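Side-chain contacts in myosin-2 (Saccharomyces cerevisiae, PDB 6IXO), which carries organelles and other cargo along polarized actin cables as a class V myosin motor, here represented by its globular cargo-binding tail domain without bound cargo: residues Y14-D19 / T405-D410; L58-S63 / V392-P397; E64-G69 / S142-L147. All coordinates share one frame; numbering follows the deposited sequence.

Interaction 1: residues Y14-D19 / T405-D410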
# COMPACT_ATOMS: atom_id res chain seq x y z
N TYR A 14 -28.29 -26.54 -8.17
CA TYR A 14 -28.52 -25.96 -9.47
C TYR A 14 -29.52 -24.82 -9.42
O TYR A 14 -29.29 -23.76 -10.01
CB TYR A 14 -29.02 -27.03 -10.45
CG TYR A 14 -29.08 -26.52 -11.86
CD1 TYR A 14 -30.24 -25.91 -12.35
CD2 TYR A 14 -27.98 -26.60 -12.70
CE1 TYR A 14 -30.30 -25.42 -13.64
CE2 TYR A 14 -28.03 -26.12 -14.00
CZ TYR A 14 -29.19 -25.52 -14.46
OH TYR A 14 -29.25 -25.04 -15.74
N ARG A 15 -30.63 -25.04 -8.74
CA ARG A 15 -31.62 -23.98 -8.59
C ARG A 15 -31.07 -22.81 -7.79
O ARG A 15 -31.44 -21.65 -8.04
CB ARG A 15 -32.88 -24.50 -7.91
CG ARG A 15 -33.55 -25.65 -8.64
CD ARG A 15 -33.77 -25.32 -10.12
NE ARG A 15 -34.66 -26.28 -10.79
CZ ARG A 15 -35.11 -26.15 -12.03
NH1 ARG A 15 -34.76 -25.09 -12.76
NH2 ARG A 15 -35.92 -27.07 -12.55
N LEU A 16 -30.22 -23.07 -6.81
CA LEU A 16 -29.64 -21.92 -6.05
C LEU A 16 -28.73 -21.10 -6.96
O LEU A 16 -28.71 -19.88 -6.90
CB LEU A 16 -28.87 -22.40 -4.82
CG LEU A 16 -29.79 -22.93 -3.71
CD1 LEU A 16 -29.05 -23.82 -2.73
CD2 LEU A 16 -30.48 -21.77 -2.97
N LEU A 17 -27.99 -21.78 -7.82
CA LEU A 17 -26.98 -21.08 -8.60
C LEU A 17 -27.57 -20.35 -9.81
O LEU A 17 -27.08 -19.28 -10.19
CB LEU A 17 -25.89 -22.06 -9.03
CG LEU A 17 -25.12 -22.63 -7.84
CD1 LEU A 17 -24.38 -23.93 -8.21
CD2 LEU A 17 -24.13 -21.62 -7.29
N GLU A 18 -28.64 -20.89 -10.41
CA GLU A 18 -29.24 -20.24 -11.57
C GLU A 18 -30.03 -18.98 -11.17
O GLU A 18 -30.30 -18.12 -12.00
CB GLU A 18 -30.13 -21.23 -12.36
CG GLU A 18 -31.64 -21.12 -12.14
CD GLU A 18 -32.41 -22.29 -12.81
OE1 GLU A 18 -33.48 -22.70 -12.31
OE2 GLU A 18 -31.94 -22.81 -13.85
N ASP A 19 -30.40 -18.88 -9.90
CA ASP A 19 -31.17 -17.73 -9.43
C ASP A 19 -30.23 -16.58 -9.07
O ASP A 19 -30.11 -16.17 -7.91
CB ASP A 19 -32.02 -18.11 -8.22
CG ASP A 19 -33.06 -17.06 -7.88
OD1 ASP A 19 -33.01 -15.95 -8.46
OD2 ASP A 19 -33.93 -17.33 -7.01
N THR A 405 -26.37 -18.26 -0.12
CA THR A 405 -24.95 -18.50 -0.21
C THR A 405 -24.57 -19.56 0.78
O THR A 405 -23.80 -20.46 0.46
CB THR A 405 -24.14 -17.19 0.08
OG1 THR A 405 -24.50 -16.20 -0.88
CG2 THR A 405 -22.69 -17.48 -0.05
N LYS A 406 -25.11 -19.46 1.99
CA LYS A 406 -24.83 -20.44 3.03
C LYS A 406 -25.38 -21.83 2.66
O LYS A 406 -24.78 -22.87 2.97
CB LYS A 406 -25.43 -19.97 4.36
CG LYS A 406 -25.40 -21.01 5.47
CD LYS A 406 -25.66 -20.36 6.82
CE LYS A 406 -26.33 -21.30 7.81
NZ LYS A 406 -25.72 -22.65 7.82
N ARG A 407 -26.52 -21.85 1.98
CA ARG A 407 -27.06 -23.19 1.63
C ARG A 407 -26.15 -23.85 0.59
O ARG A 407 -25.86 -25.05 0.66
CB ARG A 407 -28.48 -23.08 1.12
CG ARG A 407 -29.06 -24.44 0.73
CD ARG A 407 -29.09 -25.40 1.92
NE ARG A 407 -29.86 -26.62 1.63
CZ ARG A 407 -29.79 -27.71 2.37
NH1 ARG A 407 -29.03 -27.73 3.45
NH2 ARG A 407 -30.51 -28.78 2.04
N ILE A 408 -25.68 -23.04 -0.36
CA ILE A 408 -24.76 -23.55 -1.38
C ILE A 408 -23.51 -24.13 -0.70
O ILE A 408 -23.10 -25.26 -0.96
CB ILE A 408 -24.34 -22.45 -2.37
CG1 ILE A 408 -25.52 -22.03 -3.26
CG2 ILE A 408 -23.18 -22.91 -3.24
CD1 ILE A 408 -25.26 -20.73 -4.07
N VAL A 409 -22.91 -23.34 0.17
CA VAL A 409 -21.72 -23.82 0.85
C VAL A 409 -22.00 -25.08 1.66
O VAL A 409 -21.19 -26.01 1.62
CB VAL A 409 -21.11 -22.71 1.74
CG1 VAL A 409 -20.00 -23.26 2.57
CG2 VAL A 409 -20.60 -21.60 0.86
N ASP A 410 -23.14 -25.14 2.34
CA ASP A 410 -23.48 -26.35 3.09
C ASP A 410 -23.68 -27.56 2.18
O ASP A 410 -23.34 -28.69 2.55
CB ASP A 410 -24.74 -26.14 3.94
CG ASP A 410 -24.57 -25.08 5.04
OD1 ASP A 410 -23.42 -24.64 5.30
OD2 ASP A 410 -25.59 -24.69 5.66
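Arg407 and Ile408 on helix 403-415 receive Leu16 and Leu17 from helix 6-18, and no hydrogen bond or salt bridge joins the two segments. Upstream of these residues, Thr405 turns its side chain from helix 6-18 and packs on Leu23 and Ile27 of helix 20-32, while its backbone N bonds to Glu26. Lys406 reaches along its own helix instead.

Arg407 makes the outer part of the contact with aliphatic carbon alone. Its CG extends opposite the backbone N (chi1 179°) and comes to 3.5 Å from Leu16 CD1, with Arg407 CB at 4.0 Å from the same methyl. A bend at chi2 (60°) then leads the guanidinium away, where NE forms a salt bridge with Glu12, one helical turn before Leu16. The same two helices are thus linked by carbon packing and by charge. They run roughly antiparallel but clearly crossed, with segment axes 10.0 Å apart at closest approach and N-to-C directions 140° from each other, which brings the first and the last modelled helices of the globular tail together.

Ile408 lies at the closest backbone approach, its CA 6.9 Å from Leu16 CA, and is buried. Its CG1 rests 3.7 Å from Leu16 CB, and the chain goes on so that CD1 ends 3.5 Å from Leu17 CD2. One unbranched arm therefore serves two consecutive leucines; Leu23 of helix 20-32 adds a further apolar neighbour to this isoleucine. Val409, next along, faces Ala394 and Ile396 of the preceding loop. At Asp410, OD2 takes Lys406 NZ on its syn lone pair at 3.0 Å, a salt bridge within one helix.

Interaction 2: residues L58-S63 / V392-P397; sequences LIIVLS and VEAYIP
Ile60 of helix 53-67 meets Ala394 through the end of its longer branch, an apolar helix-to-loop contact near the surface of the all-helical cargo-binding tail. Segment 392-397 has no regular secondary structure and belongs to the extended connection that leads into helix 403-415. The backbones come closest at these same two residues, whose CA atoms are 7.2 Å apart.

From CA, the bond to Ile60 CB already points toward the loop. CB and its two branches, CG2 and CG1, remain more than 4.5 Å from Ala394, so they carry the chain across without touching it. A chi1 of -70° swings CG1 to the side of the backbone N, and with chi2 at 158° the chain continues outward to CD1. This terminal methyl does the touching: it lies 3.7 Å from Ala394 CA and 3.9 Å from Ala394 CB, and thus sits against the CA-CB bond of the alanine. Tyr395 N, at 4.2 Å from Ile60 CD1, is a looser neighbour. Val412 of helix 403-415 also packs on Ile60, so that helix and the loop before it share the same isoleucine.

Beyond Ala394 the loop turns its aromatic side chain from helix 53-67. The Tyr395 ring has a cation-pi partner in Arg49, and Pro397 N lies 3.8 Å above one face of the Tyr395 ring, displaced toward the rim.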
# COMPACT_ATOMS: atom_id res chain seq x y z
N LEU A 58 -16.60 -16.90 -2.66
CA LEU A 58 -16.73 -16.63 -4.08
C LEU A 58 -16.21 -17.77 -4.93
O LEU A 58 -16.81 -18.14 -5.93
CB LEU A 58 -15.97 -15.34 -4.45
CG LEU A 58 -16.53 -14.04 -3.86
CD1 LEU A 58 -15.60 -12.84 -4.19
CD2 LEU A 58 -17.93 -13.78 -4.36
N ILE A 59 -15.06 -18.31 -4.52
CA ILE A 59 -14.44 -19.43 -5.22
C ILE A 59 -15.36 -20.66 -5.23
O ILE A 59 -15.48 -21.36 -6.26
CB ILE A 59 -13.06 -19.77 -4.57
CG1 ILE A 59 -12.03 -18.68 -4.95
CG2 ILE A 59 -12.55 -21.15 -5.01
CD1 ILE A 59 -10.77 -18.65 -4.03
N ILE A 60 -16.02 -20.92 -4.12
CA ILE A 60 -16.91 -22.09 -4.08
C ILE A 60 -18.08 -21.90 -5.05
O ILE A 60 -18.39 -22.78 -5.86
CB ILE A 60 -17.42 -22.35 -2.68
CG1 ILE A 60 -16.26 -22.83 -1.82
CG2 ILE A 60 -18.56 -23.38 -2.70
CD1 ILE A 60 -16.44 -22.64 -0.34
N VAL A 61 -18.71 -20.74 -4.95
CA VAL A 61 -19.84 -20.39 -5.80
C VAL A 61 -19.44 -20.45 -7.26
O VAL A 61 -20.13 -21.08 -8.06
CB VAL A 61 -20.39 -18.98 -5.51
CG1 VAL A 61 -21.36 -18.55 -6.61
CG2 VAL A 61 -21.04 -18.95 -4.14
N LEU A 62 -18.33 -19.80 -7.59
CA LEU A 62 -17.85 -19.72 -8.97
C LEU A 62 -17.62 -21.07 -9.58
O LEU A 62 -18.08 -21.39 -10.69
CB LEU A 62 -16.54 -18.91 -9.02
CG LEU A 62 -15.90 -18.80 -10.42
CD1 LEU A 62 -16.88 -18.22 -11.40
CD2 LEU A 62 -14.62 -17.93 -10.40
N SER A 63 -16.88 -21.88 -8.85
CA SER A 63 -16.55 -23.18 -9.37
C SER A 63 -17.79 -24.06 -9.50
O SER A 63 -17.86 -24.89 -10.42
CB SER A 63 -15.49 -23.85 -8.49
OG SER A 63 -15.92 -23.96 -7.16
N VAL A 392 -9.54 -26.12 -0.01
CA VAL A 392 -9.91 -25.98 1.40
C VAL A 392 -11.41 -26.20 1.63
O VAL A 392 -12.25 -25.74 0.84
CB VAL A 392 -9.52 -24.59 1.96
CG1 VAL A 392 -9.82 -24.50 3.45
CG2 VAL A 392 -8.04 -24.31 1.72
N GLU A 393 -11.74 -26.92 2.71
CA GLU A 393 -13.11 -27.12 3.16
C GLU A 393 -14.01 -25.88 2.98
O GLU A 393 -13.57 -24.74 3.20
CB GLU A 393 -13.14 -27.54 4.63
CG GLU A 393 -14.53 -27.96 5.13
CD GLU A 393 -14.69 -27.86 6.64
OE1 GLU A 393 -15.03 -26.76 7.12
OE2 GLU A 393 -14.48 -28.89 7.33
N ALA A 394 -15.25 -26.13 2.57
CA ALA A 394 -16.26 -25.10 2.40
C ALA A 394 -16.62 -24.45 3.73
O ALA A 394 -17.18 -25.11 4.61
CB ALA A 394 -17.51 -25.70 1.75
N TYR A 395 -16.29 -23.16 3.87
CA TYR A 395 -16.54 -22.43 5.12
C TYR A 395 -17.13 -21.05 4.92
O TYR A 395 -16.70 -20.31 4.05
CB TYR A 395 -15.24 -22.30 5.92
CG TYR A 395 -15.28 -21.26 7.02
CD1 TYR A 395 -16.07 -21.44 8.16
CD2 TYR A 395 -14.49 -20.13 6.96
CE1 TYR A 395 -16.08 -20.49 9.20
CE2 TYR A 395 -14.49 -19.18 7.99
CZ TYR A 395 -15.29 -19.37 9.10
OH TYR A 395 -15.29 -18.41 10.11
N ILE A 396 -18.10 -20.70 5.76
CA ILE A 396 -18.70 -19.36 5.74
C ILE A 396 -19.00 -18.92 7.17
O ILE A 396 -19.71 -19.62 7.88
CB ILE A 396 -19.98 -19.33 4.85
CG1 ILE A 396 -20.90 -18.18 5.25
CG2 ILE A 396 -20.80 -20.62 4.94
CD1 ILE A 396 -22.14 -18.14 4.38
N PRO A 397 -18.45 -17.77 7.61
CA PRO A 397 -18.53 -17.31 9.01
C PRO A 397 -19.93 -17.19 9.60
O PRO A 397 -20.92 -17.33 8.89
CB PRO A 397 -17.87 -15.93 8.96
CG PRO A 397 -16.93 -16.01 7.81
CD PRO A 397 -17.62 -16.87 6.79

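Interaction 3: residues E64-G69 / S142-L147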
# COMPACT_ATOMS: atom_id res chain seq x y z
N GLU A 64 -18.78 -23.89 -8.63
CA GLU A 64 -19.99 -24.71 -8.76
C GLU A 64 -20.74 -24.29 -10.02
O GLU A 64 -21.27 -25.13 -10.75
CB GLU A 64 -20.92 -24.60 -7.54
CG GLU A 64 -20.44 -25.36 -6.36
CD GLU A 64 -20.27 -26.83 -6.66
OE1 GLU A 64 -21.23 -27.45 -7.16
OE2 GLU A 64 -19.17 -27.36 -6.41
N MET A 65 -20.76 -22.98 -10.28
CA MET A 65 -21.38 -22.49 -11.51
C MET A 65 -20.70 -23.11 -12.74
O MET A 65 -21.38 -23.59 -13.66
CB MET A 65 -21.31 -20.98 -11.58
CG MET A 65 -22.33 -20.29 -10.70
SD MET A 65 -22.06 -18.51 -10.80
CE MET A 65 -23.42 -17.92 -9.80
N TRP A 66 -19.37 -23.12 -12.74
CA TRP A 66 -18.66 -23.76 -13.86
C TRP A 66 -18.97 -25.25 -13.96
O TRP A 66 -19.24 -25.74 -15.04
CB TRP A 66 -17.16 -23.57 -13.74
CG TRP A 66 -16.78 -22.17 -14.00
CD1 TRP A 66 -17.52 -21.21 -14.62
CD2 TRP A 66 -15.55 -21.56 -13.62
NE1 TRP A 66 -16.83 -20.04 -14.66
CE2 TRP A 66 -15.61 -20.22 -14.05
CE3 TRP A 66 -14.40 -22.02 -12.98
CZ2 TRP A 66 -14.57 -19.34 -13.87
CZ3 TRP A 66 -13.37 -21.12 -12.77
CH2 TRP A 66 -13.45 -19.79 -13.22
N ARG A 67 -18.90 -25.94 -12.83
CA ARG A 67 -19.20 -27.38 -12.79
C ARG A 67 -20.55 -27.71 -13.41
O ARG A 67 -20.73 -28.77 -14.05
CB ARG A 67 -19.15 -27.85 -11.34
CG ARG A 67 -19.64 -29.26 -11.12
CD ARG A 67 -20.00 -29.45 -9.68
NE ARG A 67 -20.58 -30.77 -9.49
CZ ARG A 67 -21.22 -31.16 -8.39
NH1 ARG A 67 -21.37 -30.31 -7.38
NH2 ARG A 67 -21.71 -32.39 -8.32
N PHE A 68 -21.53 -26.84 -13.21
CA PHE A 68 -22.86 -27.08 -13.76
C PHE A 68 -23.01 -26.42 -15.12
O PHE A 68 -24.09 -26.40 -15.67
CB PHE A 68 -23.94 -26.57 -12.80
CG PHE A 68 -24.20 -27.48 -11.63
CD1 PHE A 68 -24.93 -28.65 -11.79
CD2 PHE A 68 -23.70 -27.18 -10.36
CE1 PHE A 68 -25.18 -29.50 -10.72
CE2 PHE A 68 -23.93 -28.03 -9.28
CZ PHE A 68 -24.69 -29.19 -9.47
N GLY A 69 -21.92 -25.88 -15.66
CA GLY A 69 -21.95 -25.21 -16.94
C GLY A 69 -22.81 -23.96 -16.96
O GLY A 69 -23.32 -23.56 -18.01
N SER A 142 -11.53 -19.36 -23.01
CA SER A 142 -11.48 -17.95 -23.36
C SER A 142 -12.06 -17.08 -22.24
O SER A 142 -11.53 -16.03 -21.90
CB SER A 142 -12.22 -17.73 -24.69
OG SER A 142 -12.10 -16.38 -25.10
N LEU A 143 -13.15 -17.56 -21.65
CA LEU A 143 -13.77 -16.90 -20.50
C LEU A 143 -12.84 -16.84 -19.28
O LEU A 143 -12.72 -15.81 -18.62
CB LEU A 143 -15.07 -17.63 -20.12
CG LEU A 143 -15.68 -17.39 -18.73
CD1 LEU A 143 -16.39 -16.07 -18.65
CD2 LEU A 143 -16.63 -18.52 -18.35
N VAL A 144 -12.21 -17.97 -18.96
CA VAL A 144 -11.38 -18.01 -17.77
C VAL A 144 -10.13 -17.17 -18.01
O VAL A 144 -9.61 -16.53 -17.10
CB VAL A 144 -11.00 -19.47 -17.39
CG1 VAL A 144 -10.08 -19.49 -16.16
CG2 VAL A 144 -12.26 -20.27 -17.14
N THR A 145 -9.63 -17.19 -19.24
CA THR A 145 -8.47 -16.38 -19.56
C THR A 145 -8.77 -14.90 -19.37
O THR A 145 -7.96 -14.18 -18.82
CB THR A 145 -8.00 -16.64 -20.98
OG1 THR A 145 -7.71 -18.03 -21.12
CG2 THR A 145 -6.74 -15.81 -21.28
N GLU A 146 -9.94 -14.45 -19.82
CA GLU A 146 -10.36 -13.05 -19.63
C GLU A 146 -10.55 -12.75 -18.17
O GLU A 146 -10.26 -11.62 -17.71
CB GLU A 146 -11.66 -12.75 -20.38
CG GLU A 146 -11.53 -12.78 -21.88
CD GLU A 146 -12.85 -12.47 -22.56
OE1 GLU A 146 -13.80 -12.06 -21.86
OE2 GLU A 146 -12.93 -12.64 -23.81
N LEU A 147 -11.02 -13.74 -17.43
CA LEU A 147 -11.25 -13.52 -16.01
C LEU A 147 -9.91 -13.33 -15.28
O LEU A 147 -9.76 -12.45 -14.38
CB LEU A 147 -12.06 -14.68 -15.42
CG LEU A 147 -12.23 -14.52 -13.90
CD1 LEU A 147 -12.97 -13.22 -13.59
CD2 LEU A 147 -12.94 -15.73 -13.28
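At the Schellman-terminated end of helix 53-67, the indole of Trp66 reaches across to Leu143, Val144 and Leu147 of helix 134-180. Every contact between the segments involves this ring, and the 10.1 Å between Trp66 CA and Val144 CA shows that a large side chain is needed to bridge the backbones. With chi1 at -71° the indole leaves CB beside the backbone N, directed at the long helix.

Each of the three partners presents one methyl, and each from a different direction. Val144 CG2 sits over one face, 4.1 Å from Trp66 CZ2 and displaced toward the rim. Leu147 CD2 arrives at the edge, close to the ring plane, 4.0 Å from Trp66 CZ2. Leu143 CD2 approaches the five-membered ring obliquely, 4.0 Å from Trp66 NE1. Tyr140, a turn earlier, adds an edge-to-face aromatic contact, and Phe114 of helix 97-124 and Ser74 of helix 71-90 pack on the same indole.

Just past the tryptophan the helix ends. Gly69, with positive phi (64°), is the C-prime residue; Gly69 N bonds to Trp66 O at 2.8 Å, and Leu70 N pairs with Met65 O. Facing elsewhere, Arg67 NH1 forms a salt bridge with Glu64 OE1 at 2.9 Å and also bonds to Gln415, while Phe68 CZ lies over the centre of the Arg67 guanidinium. The contact is thus a tryptophan at a Schellman-capped helix end, packed against methyls at positions i, i+1 and i+4 on one side of a long helix, within the helical bundle of the class V myosin globular tail.

All three contacts gather on one side of the elongated domain's centre. Interactions 1 and 2 have centres about 11 Å apart, interactions 2 and 3 about 15 Å, and interactions 1 and 3 about 17 Å. Along the chain they are nested: interaction 3 closes the shortest loop, interaction 2 encloses it, and interaction 1 encloses both. Helix 53-67 is common to interactions 2 and 3, and Leu17 CD1, 3.6 Å from Glu64 CB, links interaction 1 to interaction 3. Val409 CG1 joins interactions 1 and 2, 3.6 Å from Ala394 CB. The first and last modelled helices of this cargo-binding fragment and the long helix 134-180 therefore all pack on helix 53-67.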